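Local structure of putative beta-glucosidase (Bifidobacterium adolescentis, 5WAB) at residues E95-K101 with S293-F299; R120-Y124 with L152-A156; V240-N244 with G267-P271; P356-F362 with Q474-L480; S547-F551 with V578-E582. The protein acts as a family 3 glycoside hydrolase with beta-glucosidase activity, and may also release terminal arabinopyranosyl units from ginsenosides. All coordinates share one frame; numbering follows the deposited sequence.

Contact 1: E95-K101 with S293-F299; sequences EECIQEK and SIDDYHF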
# COMPACT_ATOMS: atom_id res chain seq x y z
N GLU A 95 -13.77 -7.49 -13.67
CA GLU A 95 -14.68 -8.45 -14.28
C GLU A 95 -15.75 -8.91 -13.30
O GLU A 95 -16.90 -9.14 -13.68
CB GLU A 95 -13.88 -9.64 -14.81
CG GLU A 95 -12.98 -9.29 -15.98
CD GLU A 95 -12.13 -10.46 -16.42
OE1 GLU A 95 -11.92 -11.38 -15.61
OE2 GLU A 95 -11.68 -10.45 -17.59
N GLU A 96 -15.39 -9.02 -12.02
CA GLU A 96 -16.41 -9.34 -11.03
C GLU A 96 -17.38 -8.17 -10.86
O GLU A 96 -18.59 -8.39 -10.69
CB GLU A 96 -15.76 -9.71 -9.70
CG GLU A 96 -14.73 -10.82 -9.83
CD GLU A 96 -14.34 -11.46 -8.50
OE1 GLU A 96 -14.83 -11.02 -7.44
OE2 GLU A 96 -13.55 -12.42 -8.53
N CYS A 97 -16.88 -6.94 -10.95
CA CYS A 97 -17.76 -5.78 -10.92
C CYS A 97 -18.71 -5.78 -12.11
O CYS A 97 -19.88 -5.40 -11.98
CB CYS A 97 -16.95 -4.48 -10.92
SG CYS A 97 -16.03 -4.14 -9.41
N ILE A 98 -18.22 -6.21 -13.28
CA ILE A 98 -19.05 -6.22 -14.48
C ILE A 98 -20.19 -7.22 -14.34
O ILE A 98 -21.32 -6.96 -14.79
CB ILE A 98 -18.19 -6.49 -15.73
CG1 ILE A 98 -17.24 -5.31 -15.96
CG2 ILE A 98 -19.06 -6.70 -16.96
CD1 ILE A 98 -16.20 -5.56 -17.03
N GLN A 99 -19.93 -8.36 -13.70
CA GLN A 99 -21.00 -9.32 -13.43
C GLN A 99 -22.03 -8.73 -12.47
O GLN A 99 -23.24 -8.91 -12.65
CB GLN A 99 -20.43 -10.61 -12.85
CG GLN A 99 -21.47 -11.55 -12.24
CD GLN A 99 -20.86 -12.82 -11.67
OE1 GLN A 99 -20.15 -13.56 -12.37
NE2 GLN A 99 -21.12 -13.09 -10.40
N GLU A 100 -21.58 -7.99 -11.46
CA GLU A 100 -22.44 -7.55 -10.37
C GLU A 100 -22.95 -6.13 -10.55
O GLU A 100 -23.52 -5.56 -9.61
CB GLU A 100 -21.70 -7.68 -9.04
CG GLU A 100 -21.37 -9.12 -8.67
CD GLU A 100 -22.60 -9.95 -8.45
OE1 GLU A 100 -23.52 -9.48 -7.75
OE2 GLU A 100 -22.67 -11.08 -8.99
N LYS A 101 -22.77 -5.55 -11.74
CA LYS A 101 -23.28 -4.22 -12.07
C LYS A 101 -22.76 -3.16 -11.10
O LYS A 101 -23.52 -2.36 -10.55
CB LYS A 101 -24.82 -4.21 -12.11
CG LYS A 101 -25.43 -5.43 -12.80
CD LYS A 101 -24.90 -5.67 -14.21
CE LYS A 101 -25.38 -4.66 -15.22
NZ LYS A 101 -24.93 -5.08 -16.58
N SER A 293 -23.40 -1.91 -19.40
CA SER A 293 -24.39 -2.36 -20.37
C SER A 293 -24.17 -3.80 -20.81
O SER A 293 -24.98 -4.32 -21.58
CB SER A 293 -24.39 -1.44 -21.59
OG SER A 293 -24.74 -0.12 -21.22
N ILE A 294 -23.12 -4.46 -20.32
CA ILE A 294 -22.88 -5.86 -20.62
C ILE A 294 -23.90 -6.72 -19.88
O ILE A 294 -23.98 -6.68 -18.65
CB ILE A 294 -21.45 -6.27 -20.25
CG1 ILE A 294 -20.42 -5.49 -21.09
CG2 ILE A 294 -21.26 -7.77 -20.41
CD1 ILE A 294 -18.99 -5.87 -20.78
N ASP A 295 -24.65 -7.52 -20.63
CA ASP A 295 -25.73 -8.33 -20.08
C ASP A 295 -25.27 -9.76 -19.83
O ASP A 295 -24.61 -10.37 -20.67
CB ASP A 295 -26.94 -8.34 -21.01
CG ASP A 295 -27.85 -7.15 -20.80
OD1 ASP A 295 -27.44 -6.01 -21.13
OD2 ASP A 295 -28.98 -7.35 -20.31
N ASP A 296 -25.63 -10.28 -18.65
CA ASP A 296 -25.45 -11.68 -18.29
C ASP A 296 -23.99 -12.12 -18.44
O ASP A 296 -23.69 -13.14 -19.07
CB ASP A 296 -26.38 -12.58 -19.09
CG ASP A 296 -27.81 -12.49 -18.62
OD1 ASP A 296 -28.43 -11.42 -18.84
OD2 ASP A 296 -28.32 -13.47 -18.03
N TYR A 297 -23.08 -11.36 -17.84
CA TYR A 297 -21.69 -11.77 -17.77
C TYR A 297 -21.41 -12.47 -16.45
O TYR A 297 -21.78 -11.96 -15.38
CB TYR A 297 -20.74 -10.59 -17.94
CG TYR A 297 -19.31 -10.99 -17.70
CD1 TYR A 297 -18.58 -11.65 -18.69
CD2 TYR A 297 -18.68 -10.73 -16.49
CE1 TYR A 297 -17.27 -12.04 -18.47
CE2 TYR A 297 -17.37 -11.11 -16.27
CZ TYR A 297 -16.67 -11.77 -17.26
OH TYR A 297 -15.37 -12.15 -17.04
N HIS A 298 -20.76 -13.62 -16.53
CA HIS A 298 -20.35 -14.38 -15.35
C HIS A 298 -18.85 -14.58 -15.39
O HIS A 298 -18.32 -15.11 -16.38
CB HIS A 298 -21.08 -15.73 -15.30
CG HIS A 298 -22.55 -15.61 -15.07
ND1 HIS A 298 -23.39 -14.98 -15.97
CD2 HIS A 298 -23.34 -16.05 -14.06
CE1 HIS A 298 -24.63 -15.03 -15.51
NE2 HIS A 298 -24.62 -15.67 -14.36
N PHE A 299 -18.16 -14.15 -14.34
CA PHE A 299 -16.71 -14.26 -14.31
C PHE A 299 -16.29 -15.68 -13.97
O PHE A 299 -17.01 -16.43 -13.31
CB PHE A 299 -16.10 -13.27 -13.30
CG PHE A 299 -16.41 -13.57 -11.85
CD1 PHE A 299 -15.60 -14.42 -11.11
CD2 PHE A 299 -17.49 -12.96 -11.22
CE1 PHE A 299 -15.88 -14.68 -9.78
CE2 PHE A 299 -17.77 -13.22 -9.88
CZ PHE A 299 -16.96 -14.08 -9.16
O HOH W 1 -23.29 -8.96 -16.67
O HOH W 2 -19.03 -16.06 -11.69
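Q99 and F299 make the main polar link between helix end 95-101 and loop 293-299. F299 N donates to Q99 OE1 over 2.9 Å with an angle of 154° at the hydrogen. CG of Q99 stands opposite its backbone N (chi1 168°), and the extended chain brings the amide alongside the F299 ring, where OE1 meets F299 N; NE2 donates to E100 OE2, so both ends of the amide are held and its flip is fixed. Two waters add to this: one bridges Q99 OE1 and F299 O, the other accepts from Y297 N at 2.7 Å, donates to I294 O and, weakly, to I98 O on the helix.

Among the aromatic contacts, E96 lays its stem and carboxylate over one face of F299, CG 3.6 Å from the ring centroid in a CH-pi contact, and the bridging water covers the opposite face. Y297 instead turns its ring edge to the helix, CE2 coming 3.3 Å from E95 O.

Apolar packing is lighter: the branched I98 puts CG2 3.9 Å from I294 CD1.

Around this, H304 of helix 301-313 is hydrogen-bonded to both carboxylates, NE2 to E95 and ND1 to E96, while its ring lies nearly parallel to that of F299, and C97 packs behind the helix on strand 102-106.

Contact 2: R120-Y124 with L152-A156; sequences RCFEY and LKHFA. With GOL (glycerol), chain E.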
# COMPACT_ATOMS: atom_id res chain seq x y z
N ARG A 120 -5.47 0.92 9.79
CA ARG A 120 -5.76 0.58 8.40
C ARG A 120 -4.52 0.13 7.62
O ARG A 120 -4.60 0.01 6.39
CB ARG A 120 -6.37 1.78 7.67
CG ARG A 120 -7.71 2.26 8.20
CD ARG A 120 -8.85 1.31 7.90
NE ARG A 120 -9.28 1.32 6.51
CZ ARG A 120 -9.94 2.32 5.92
NH1 ARG A 120 -10.25 3.42 6.60
NH2 ARG A 120 -10.30 2.21 4.65
N CYS A 121 -3.40 -0.17 8.29
CA CYS A 121 -2.19 -0.57 7.57
C CYS A 121 -2.41 -1.81 6.71
O CYS A 121 -1.73 -1.98 5.69
CB CYS A 121 -1.04 -0.80 8.56
SG CYS A 121 -0.20 0.72 9.13
N PHE A 122 -3.34 -2.69 7.10
CA PHE A 122 -3.56 -3.92 6.35
C PHE A 122 -4.08 -3.64 4.94
O PHE A 122 -3.88 -4.46 4.03
CB PHE A 122 -4.53 -4.84 7.10
CG PHE A 122 -5.97 -4.45 6.95
CD1 PHE A 122 -6.49 -3.42 7.70
CD2 PHE A 122 -6.80 -5.12 6.07
CE1 PHE A 122 -7.82 -3.06 7.58
CE2 PHE A 122 -8.12 -4.76 5.94
CZ PHE A 122 -8.63 -3.73 6.70
N GLU A 123 -4.73 -2.48 4.75
CA GLU A 123 -5.36 -2.07 3.51
C GLU A 123 -4.50 -1.13 2.68
O GLU A 123 -4.88 -0.77 1.57
CB GLU A 123 -6.70 -1.39 3.86
CG GLU A 123 -7.74 -1.20 2.77
CD GLU A 123 -9.05 -0.70 3.36
OE1 GLU A 123 -9.20 -0.78 4.60
OE2 GLU A 123 -9.93 -0.21 2.62
N TYR A 124 -3.32 -0.75 3.19
CA TYR A 124 -2.39 0.13 2.49
C TYR A 124 -1.15 -0.65 2.06
O TYR A 124 -1.00 -1.84 2.36
CB TYR A 124 -2.00 1.33 3.37
CG TYR A 124 -3.18 2.14 3.86
CD1 TYR A 124 -4.36 2.20 3.13
CD2 TYR A 124 -3.13 2.83 5.06
CE1 TYR A 124 -5.44 2.92 3.57
CE2 TYR A 124 -4.20 3.56 5.52
CZ TYR A 124 -5.35 3.60 4.77
OH TYR A 124 -6.42 4.33 5.21
N LEU A 152 -9.08 5.92 -5.90
CA LEU A 152 -7.86 6.19 -5.14
C LEU A 152 -8.23 6.84 -3.82
O LEU A 152 -8.81 7.93 -3.80
CB LEU A 152 -6.95 7.10 -5.96
CG LEU A 152 -5.49 7.23 -5.53
CD1 LEU A 152 -4.84 5.86 -5.48
CD2 LEU A 152 -4.75 8.15 -6.49
N LYS A 153 -7.92 6.17 -2.72
CA LYS A 153 -8.67 6.34 -1.48
C LYS A 153 -7.90 7.11 -0.42
O LYS A 153 -6.71 6.86 -0.17
CB LYS A 153 -9.08 4.97 -0.92
CG LYS A 153 -10.54 4.91 -0.54
CD LYS A 153 -11.04 3.48 -0.38
CE LYS A 153 -10.40 2.77 0.79
NZ LYS A 153 -11.08 1.47 1.03
N HIS A 154 -8.62 8.05 0.21
CA HIS A 154 -8.26 8.82 1.41
C HIS A 154 -7.16 9.83 1.13
O HIS A 154 -6.09 9.79 1.73
CB HIS A 154 -7.88 7.88 2.55
CG HIS A 154 -8.88 6.80 2.77
ND1 HIS A 154 -8.53 5.56 3.26
CD2 HIS A 154 -10.21 6.76 2.56
CE1 HIS A 154 -9.61 4.80 3.34
NE2 HIS A 154 -10.64 5.51 2.92
N PHE A 155 -7.49 10.79 0.28
CA PHE A 155 -6.59 11.86 -0.13
C PHE A 155 -6.89 13.08 0.74
O PHE A 155 -7.96 13.69 0.61
CB PHE A 155 -6.79 12.14 -1.62
CG PHE A 155 -5.89 13.18 -2.20
CD1 PHE A 155 -4.53 12.95 -2.31
CD2 PHE A 155 -6.41 14.36 -2.71
CE1 PHE A 155 -3.70 13.91 -2.87
CE2 PHE A 155 -5.59 15.31 -3.28
CZ PHE A 155 -4.23 15.09 -3.36
N ALA A 156 -5.97 13.43 1.65
CA ALA A 156 -4.72 12.71 1.87
C ALA A 156 -4.35 12.69 3.35
O ALA A 156 -5.06 13.26 4.19
CB ALA A 156 -3.59 13.34 1.06
C1 GOL E . -16.44 3.58 2.80
O1 GOL E . -17.16 2.39 2.95
C2 GOL E . -15.00 3.20 2.36
O2 GOL E . -14.83 3.29 0.99
C3 GOL E . -14.06 4.17 3.14
O3 GOL E . -12.77 3.63 3.07
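E123 OE2 is gripped from both segments: K153 NZ reaches it at 2.6 Å, nearly in line with its C-O bond, and R120 NH2 at 3.2 Å. The three residues form a salt-bridge network where strand 149-155 of the parallel, TIM-barrel-like sheet meets the loop that follows strand 102-106.

R120 holds E123 side-on, NE giving to OE1 at 2.8 Å and NH2 to OE2. Both nitrogens come from above the carboxylate plane, while the oxygens lie close to the guanidinium plane. The E123 side chain is fully extended, from a chi1 of -164° onward, which sends the carboxylate out between the two cations. Glutamate suits this buried spot because two oxygens can serve three N-H donors. Shortened to an alanine, this position would probably leave R120 and K153 without their shared counter-charge and the guanidinium free to turn.

H154 meets the loop through its ring edge, ND1 sharing a hydrogen bond with Y124 OH at 3.1 Å; its plane stands 75° from the guanidinium. A glycerol, probably from the crystallisation liquor, is bound by R120, H154 and, weakly, K153, and also by D44. A lysine and histidine in succession, with a cis peptide before A156, are consistent with the sugar pocket of family 3 relatives. Glycerol O3 lies 2.8 Å from H154 NE2 and 3.3 Å from R120 NH2.

Contact 3: V240-N244 with G267-P271; sequences VASLN and GRIQP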
# COMPACT_ATOMS: atom_id res chain seq x y z
N VAL A 240 -21.93 23.39 0.61
CA VAL A 240 -21.48 24.46 -0.28
C VAL A 240 -19.96 24.55 -0.27
O VAL A 240 -19.32 24.66 -1.33
CB VAL A 240 -22.13 25.80 0.12
CG1 VAL A 240 -21.67 26.91 -0.80
CG2 VAL A 240 -23.63 25.67 0.09
N ALA A 241 -19.34 24.49 0.92
CA ALA A 241 -17.89 24.62 1.00
C ALA A 241 -17.19 23.47 0.28
O ALA A 241 -16.20 23.68 -0.42
CB ALA A 241 -17.45 24.68 2.46
N SER A 242 -17.70 22.24 0.44
CA SER A 242 -17.09 21.10 -0.22
C SER A 242 -17.17 21.22 -1.74
O SER A 242 -16.19 20.96 -2.44
CB SER A 242 -17.74 19.80 0.24
OG SER A 242 -17.51 19.57 1.62
N LEU A 243 -18.33 21.62 -2.26
CA LEU A 243 -18.47 21.75 -3.70
C LEU A 243 -17.52 22.81 -4.25
O LEU A 243 -16.89 22.60 -5.30
CB LEU A 243 -19.91 22.11 -4.07
CG LEU A 243 -20.20 21.92 -5.56
CD1 LEU A 243 -20.73 20.51 -5.83
CD2 LEU A 243 -21.13 22.98 -6.09
N ASN A 244 -17.39 23.94 -3.55
CA ASN A 244 -16.48 24.98 -4.00
C ASN A 244 -15.03 24.54 -3.91
O ASN A 244 -14.19 25.01 -4.68
CB ASN A 244 -16.70 26.26 -3.19
CG ASN A 244 -17.93 27.03 -3.64
OD1 ASN A 244 -18.35 26.93 -4.79
ND2 ASN A 244 -18.51 27.82 -2.73
N GLY A 267 -25.40 33.26 -5.39
CA GLY A 267 -24.02 33.64 -5.62
C GLY A 267 -22.97 33.03 -4.72
O GLY A 267 -21.82 33.46 -4.78
N ARG A 268 -23.32 32.04 -3.90
CA ARG A 268 -22.29 31.35 -3.12
C ARG A 268 -21.57 30.28 -3.92
O ARG A 268 -20.45 29.91 -3.56
CB ARG A 268 -22.90 30.73 -1.87
CG ARG A 268 -23.17 31.72 -0.77
CD ARG A 268 -23.86 31.03 0.39
NE ARG A 268 -25.22 30.66 0.04
CZ ARG A 268 -25.89 29.68 0.64
NH1 ARG A 268 -25.31 28.98 1.60
NH2 ARG A 268 -27.13 29.40 0.27
N ILE A 269 -22.18 29.79 -5.00
CA ILE A 269 -21.55 28.86 -5.93
C ILE A 269 -21.65 29.48 -7.31
O ILE A 269 -22.75 29.80 -7.77
CB ILE A 269 -22.22 27.48 -5.91
CG1 ILE A 269 -22.13 26.86 -4.51
CG2 ILE A 269 -21.58 26.57 -6.94
CD1 ILE A 269 -22.87 25.55 -4.40
N GLN A 270 -20.50 29.68 -7.96
CA GLN A 270 -20.51 30.15 -9.34
C GLN A 270 -21.15 29.10 -10.24
O GLN A 270 -20.93 27.90 -10.05
CB GLN A 270 -19.10 30.47 -9.83
CG GLN A 270 -18.35 31.51 -9.01
CD GLN A 270 -18.99 32.88 -9.07
OE1 GLN A 270 -19.19 33.44 -10.15
NE2 GLN A 270 -19.33 33.44 -7.91
N PRO A 271 -21.98 29.52 -11.20
CA PRO A 271 -22.59 28.55 -12.13
C PRO A 271 -21.58 27.69 -12.85
O PRO A 271 -21.86 26.52 -13.15
CB PRO A 271 -23.36 29.45 -13.11
CG PRO A 271 -23.69 30.66 -12.30
CD PRO A 271 -22.51 30.88 -11.39
O HOH W 3 -17.87 28.54 -7.03
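I269 fills the tight part of this contact, packing its branched side chain against one face of helix 239-245, among the outer helices of the N-terminal, TIM-barrel-type family 3 domain. Its CD1 comes 3.5 Å from L243 CD2, the isoleucine tip meeting the leucine methyl crosswise; CG2 also rests on that same methyl. One turn away, V240 CG1 meets I269 CG1 at 3.7 Å. V240 and L243 are three residues apart, so their side chains lie on the same side of the helix and take the isoleucine between them. Three apolar, branched residues suit the place: their methyl groups fit closely and ask for no polar partner.

The polar, more open part is built on N244. Its CG is turned opposite the carbonyl carbon (chi1 -78°), which directs the amide to the loop backbone. ND2 donates to R268 O over 3.0 Å with an angle of 160° at the hydrogen. OD1 accepts from a water at 2.8 Å, and the water in turn takes the N-H of Q270. Asparagine is apt because one short amide both donates to the loop and, through the water, accepts from it. At the exposed margin the side chain of R268 approaches loosely, NH1 4.0 Å from V240 CG2, and the guanidinium forms a salt bridge with D266.

The loop 267-271 is the turn between helices 257-265 and 271-292, with Q270 as N-cap of the second. A263 of the former covers V240 and I269, and L274 of the latter touches both L243 and I269, so three helices close on this isoleucine.

Contact 4: P356-F362 with Q474-L480; sequences PTKMTSF and QAGGPAL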
# COMPACT_ATOMS: atom_id res chain seq x y z
N PRO A 356 -15.75 -15.33 0.50
CA PRO A 356 -14.96 -15.86 -0.62
C PRO A 356 -15.75 -16.86 -1.45
O PRO A 356 -16.65 -17.54 -0.96
CB PRO A 356 -13.76 -16.52 0.06
CG PRO A 356 -14.21 -16.83 1.44
CD PRO A 356 -15.34 -15.90 1.80
N THR A 357 -15.41 -16.91 -2.74
CA THR A 357 -15.98 -17.95 -3.60
C THR A 357 -15.55 -19.33 -3.13
O THR A 357 -16.35 -20.27 -3.11
CB THR A 357 -15.57 -17.72 -5.05
OG1 THR A 357 -14.14 -17.71 -5.15
CG2 THR A 357 -16.11 -16.39 -5.55
N LYS A 358 -14.28 -19.47 -2.76
CA LYS A 358 -13.77 -20.71 -2.21
C LYS A 358 -12.62 -20.38 -1.27
O LYS A 358 -11.79 -19.52 -1.57
CB LYS A 358 -13.31 -21.67 -3.32
CG LYS A 358 -12.16 -21.15 -4.18
CD LYS A 358 -11.96 -22.01 -5.41
CE LYS A 358 -13.14 -21.89 -6.35
NZ LYS A 358 -13.08 -22.89 -7.45
N MET A 359 -12.58 -21.06 -0.13
CA MET A 359 -11.45 -20.90 0.78
C MET A 359 -11.14 -22.25 1.39
O MET A 359 -12.03 -22.92 1.92
CB MET A 359 -11.77 -19.87 1.87
CG MET A 359 -10.58 -19.46 2.71
SD MET A 359 -10.37 -20.42 4.21
CE MET A 359 -11.92 -20.10 5.04
N THR A 360 -9.87 -22.64 1.33
CA THR A 360 -9.39 -23.90 1.90
C THR A 360 -8.24 -23.61 2.85
O THR A 360 -7.23 -23.02 2.45
CB THR A 360 -8.95 -24.88 0.81
OG1 THR A 360 -10.06 -25.19 -0.05
CG2 THR A 360 -8.42 -26.17 1.42
N SER A 361 -8.39 -24.02 4.10
CA SER A 361 -7.38 -23.75 5.11
C SER A 361 -6.10 -24.52 4.80
O SER A 361 -6.04 -25.37 3.91
CB SER A 361 -7.90 -24.11 6.49
OG SER A 361 -8.07 -25.51 6.61
N PHE A 362 -5.06 -24.22 5.58
CA PHE A 362 -3.79 -24.92 5.42
C PHE A 362 -3.94 -26.39 5.77
O PHE A 362 -3.36 -27.26 5.10
CB PHE A 362 -2.71 -24.26 6.27
CG PHE A 362 -1.34 -24.83 6.05
CD1 PHE A 362 -0.63 -24.54 4.89
CD2 PHE A 362 -0.75 -25.64 7.01
CE1 PHE A 362 0.63 -25.06 4.69
CE2 PHE A 362 0.52 -26.16 6.81
CZ PHE A 362 1.21 -25.87 5.65
N GLN A 474 -8.25 -15.44 0.09
CA GLN A 474 -8.97 -16.71 0.12
C GLN A 474 -8.12 -17.89 -0.33
O GLN A 474 -8.49 -19.04 -0.05
CB GLN A 474 -10.23 -16.63 -0.75
CG GLN A 474 -9.96 -16.66 -2.24
CD GLN A 474 -11.23 -16.65 -3.06
OE1 GLN A 474 -12.20 -15.98 -2.70
NE2 GLN A 474 -11.25 -17.41 -4.15
N ALA A 475 -7.00 -17.65 -1.01
CA ALA A 475 -6.17 -18.72 -1.54
C ALA A 475 -4.88 -18.94 -0.74
O ALA A 475 -3.92 -19.50 -1.27
CB ALA A 475 -5.83 -18.45 -3.01
N GLY A 476 -4.87 -18.52 0.53
CA GLY A 476 -3.66 -18.65 1.33
C GLY A 476 -3.27 -20.10 1.57
O GLY A 476 -2.08 -20.43 1.61
N GLY A 477 -4.25 -20.97 1.76
CA GLY A 477 -4.00 -22.37 2.02
C GLY A 477 -3.08 -23.02 1.00
O GLY A 477 -1.97 -23.46 1.32
N PRO A 478 -3.54 -23.10 -0.25
CA PRO A 478 -2.68 -23.68 -1.30
C PRO A 478 -1.36 -22.96 -1.47
O PRO A 478 -0.33 -23.60 -1.72
CB PRO A 478 -3.55 -23.58 -2.56
CG PRO A 478 -4.95 -23.55 -2.05
CD PRO A 478 -4.89 -22.79 -0.76
N ALA A 479 -1.36 -21.63 -1.32
CA ALA A 479 -0.12 -20.87 -1.50
C ALA A 479 0.91 -21.23 -0.44
O ALA A 479 2.10 -21.34 -0.73
CB ALA A 479 -0.43 -19.38 -1.47
N LEU A 480 0.46 -21.40 0.81
CA LEU A 480 1.37 -21.78 1.88
C LEU A 480 1.98 -23.16 1.62
O LEU A 480 3.17 -23.37 1.85
CB LEU A 480 0.63 -21.76 3.22
CG LEU A 480 0.30 -20.38 3.79
CD1 LEU A 480 -0.67 -20.50 4.96
CD2 LEU A 480 1.56 -19.63 4.19
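Q474 has the most surface covered here, its side chain lying along loop 356-362 in the alpha/beta C-terminal domain of family 3, where that loop meets the start of helix 476-484 beside the mixed sheet. Its NE2 donates to T357 OG1 over 3.1 Å, with the hydroxyl close to the amide plane. Across the contact OE1 receives just a weak bond from T357 N; its other donor is C70 N, while D305 is a further partner of NE2. CG stands between the backbone N and the carbonyl carbon (chi1 74°), and the straight chain beyond it passes beside K358 O, 3.3 Å from Q474 CD. A glutamine suits the place since its amide both gives and accepts.

G477 comes next to the loop with bare backbone. Its CA makes a C-H...O contact with T360 O at 3.3 Å, and a side chain at this position would collide with that oxygen, so the close approach depends on glycine.

F362, second to Q474 in buried surface, is the first residue of helix 362-368 after the N-cap S361. Its ring reaches the first turns of helix 476-484: the ring of F407, on strand 403-409, meets it with planes about 45° apart, G477 O lies at its edge, and F362 CD1 touches L480 CB at 3.5 Å.

Contact 5: S547-F551 with V578-E582; sequences SYATF and VDAAE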
# COMPACT_ATOMS: atom_id res chain seq x y z
N SER A 547 15.08 -16.19 0.03
CA SER A 547 14.53 -17.05 -1.02
C SER A 547 15.21 -18.41 -0.93
O SER A 547 16.21 -18.58 -0.23
CB SER A 547 14.72 -16.44 -2.42
OG SER A 547 16.03 -16.65 -2.90
N TYR A 548 14.63 -19.39 -1.62
CA TYR A 548 15.28 -20.69 -1.72
C TYR A 548 16.46 -20.68 -2.69
O TYR A 548 17.22 -21.65 -2.72
CB TYR A 548 14.27 -21.76 -2.16
CG TYR A 548 13.15 -21.98 -1.17
CD1 TYR A 548 13.26 -21.56 0.15
CD2 TYR A 548 11.96 -22.60 -1.56
CE1 TYR A 548 12.23 -21.75 1.05
CE2 TYR A 548 10.92 -22.79 -0.67
CZ TYR A 548 11.06 -22.37 0.64
OH TYR A 548 10.03 -22.56 1.54
N ALA A 549 16.64 -19.61 -3.47
CA ALA A 549 17.73 -19.51 -4.43
C ALA A 549 18.75 -18.48 -3.97
O ALA A 549 18.55 -17.74 -3.01
CB ALA A 549 17.19 -19.13 -5.81
N THR A 550 19.87 -18.43 -4.69
CA THR A 550 20.91 -17.43 -4.47
C THR A 550 21.09 -16.62 -5.74
O THR A 550 20.94 -17.14 -6.85
CB THR A 550 22.25 -18.07 -4.05
OG1 THR A 550 22.70 -18.97 -5.07
CG2 THR A 550 22.10 -18.81 -2.74
N PHE A 551 21.40 -15.34 -5.58
CA PHE A 551 21.54 -14.43 -6.70
C PHE A 551 22.80 -13.59 -6.54
O PHE A 551 23.28 -13.37 -5.42
CB PHE A 551 20.30 -13.52 -6.84
CG PHE A 551 19.03 -14.29 -7.09
CD1 PHE A 551 18.29 -14.79 -6.02
CD2 PHE A 551 18.58 -14.52 -8.37
CE1 PHE A 551 17.13 -15.51 -6.24
CE2 PHE A 551 17.41 -15.24 -8.60
CZ PHE A 551 16.69 -15.74 -7.52
N VAL A 578 17.84 -23.65 -7.94
CA VAL A 578 16.41 -23.46 -7.69
C VAL A 578 15.92 -22.28 -8.52
O VAL A 578 16.52 -21.20 -8.50
CB VAL A 578 16.13 -23.23 -6.20
CG1 VAL A 578 14.64 -23.01 -5.97
CG2 VAL A 578 16.66 -24.40 -5.38
N ASP A 579 14.81 -22.49 -9.23
CA ASP A 579 14.16 -21.41 -9.95
C ASP A 579 13.44 -20.50 -8.95
O ASP A 579 12.63 -20.97 -8.15
CB ASP A 579 13.17 -21.98 -10.97
CG ASP A 579 13.81 -22.96 -11.95
OD1 ASP A 579 15.06 -23.05 -11.98
OD2 ASP A 579 13.07 -23.64 -12.69
N ALA A 580 13.77 -19.21 -8.98
CA ALA A 580 13.18 -18.26 -8.04
C ALA A 580 13.31 -16.85 -8.60
O ALA A 580 14.06 -16.61 -9.55
CB ALA A 580 13.83 -18.36 -6.66
N ALA A 581 12.58 -15.93 -7.99
CA ALA A 581 12.56 -14.53 -8.41
C ALA A 581 13.36 -13.67 -7.44
O ALA A 581 13.38 -13.91 -6.23
CB ALA A 581 11.13 -14.00 -8.51
N GLU A 582 14.00 -12.64 -7.98
CA GLU A 582 14.76 -11.67 -7.20
C GLU A 582 14.28 -10.27 -7.55
O GLU A 582 13.97 -9.98 -8.71
CB GLU A 582 16.27 -11.80 -7.49
CG GLU A 582 17.16 -10.79 -6.79
CD GLU A 582 17.14 -10.92 -5.28
OE1 GLU A 582 18.02 -11.63 -4.73
OE2 GLU A 582 16.25 -10.33 -4.64
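F551 presents one ring face to E582, whose CB sits over the ring centre, 3.6 Å from the centroid and 8° off the normal, a CH-pi contact. At the ring's edge, near its plane, lie A580 O, 3.4 Å from CZ, and S547 OG. The strands are probably those of the fibronectin type III-like beta sandwich, near its junction with the preceding domain: F551 opens strand 551-560, and A580 to E582 open strand 580-590.

The glutamate stem runs antiparallel to the phenylalanine side chain. A bend at chi2 (64°) curls it back along the ring and brings OE1 3.4 Å from F551 CD1; OE2 is taken by K493 in a salt bridge. A flat ring is suited to lying against this aliphatic stem, and replacing it by an alanine would probably open a gap beside A580 and leave E582 CB without its covering face.

Small residues let the chains come close farther along. A549 CB meets A580 CB at 3.6 Å, and V578 packs CG1 against Y548 CB. The loop itself is folded by an ST turn, in which A549 N donates to S547 OG over 3.1 Å.

In the fold
Along the chain, contacts 2 and 3 both fall between the two segments of contact 1, and contacts 4 and 5 follow. Contacts 2 and 3 belong to the N-terminal domain: contact 2 lies near the centre of the chain, at the parallel sheet, and contact 3 sits on outer helices, about 28 Å away between centres. Contact 1 joins helix 83-99 to the loop after helix 271-292 and comes within about 4 Å of contact 4 at the nearest atoms; both approach helix 301-313, through H304 and D305. Contact 5, about 24 Å from contact 4 between centres, joins the third domain. Contacts 3 and 5 are about 58 Å apart between centres, on opposite sides of the chain's centre. The contacts sample all three domains, and only contact 2 lies at the probable sugar pocket.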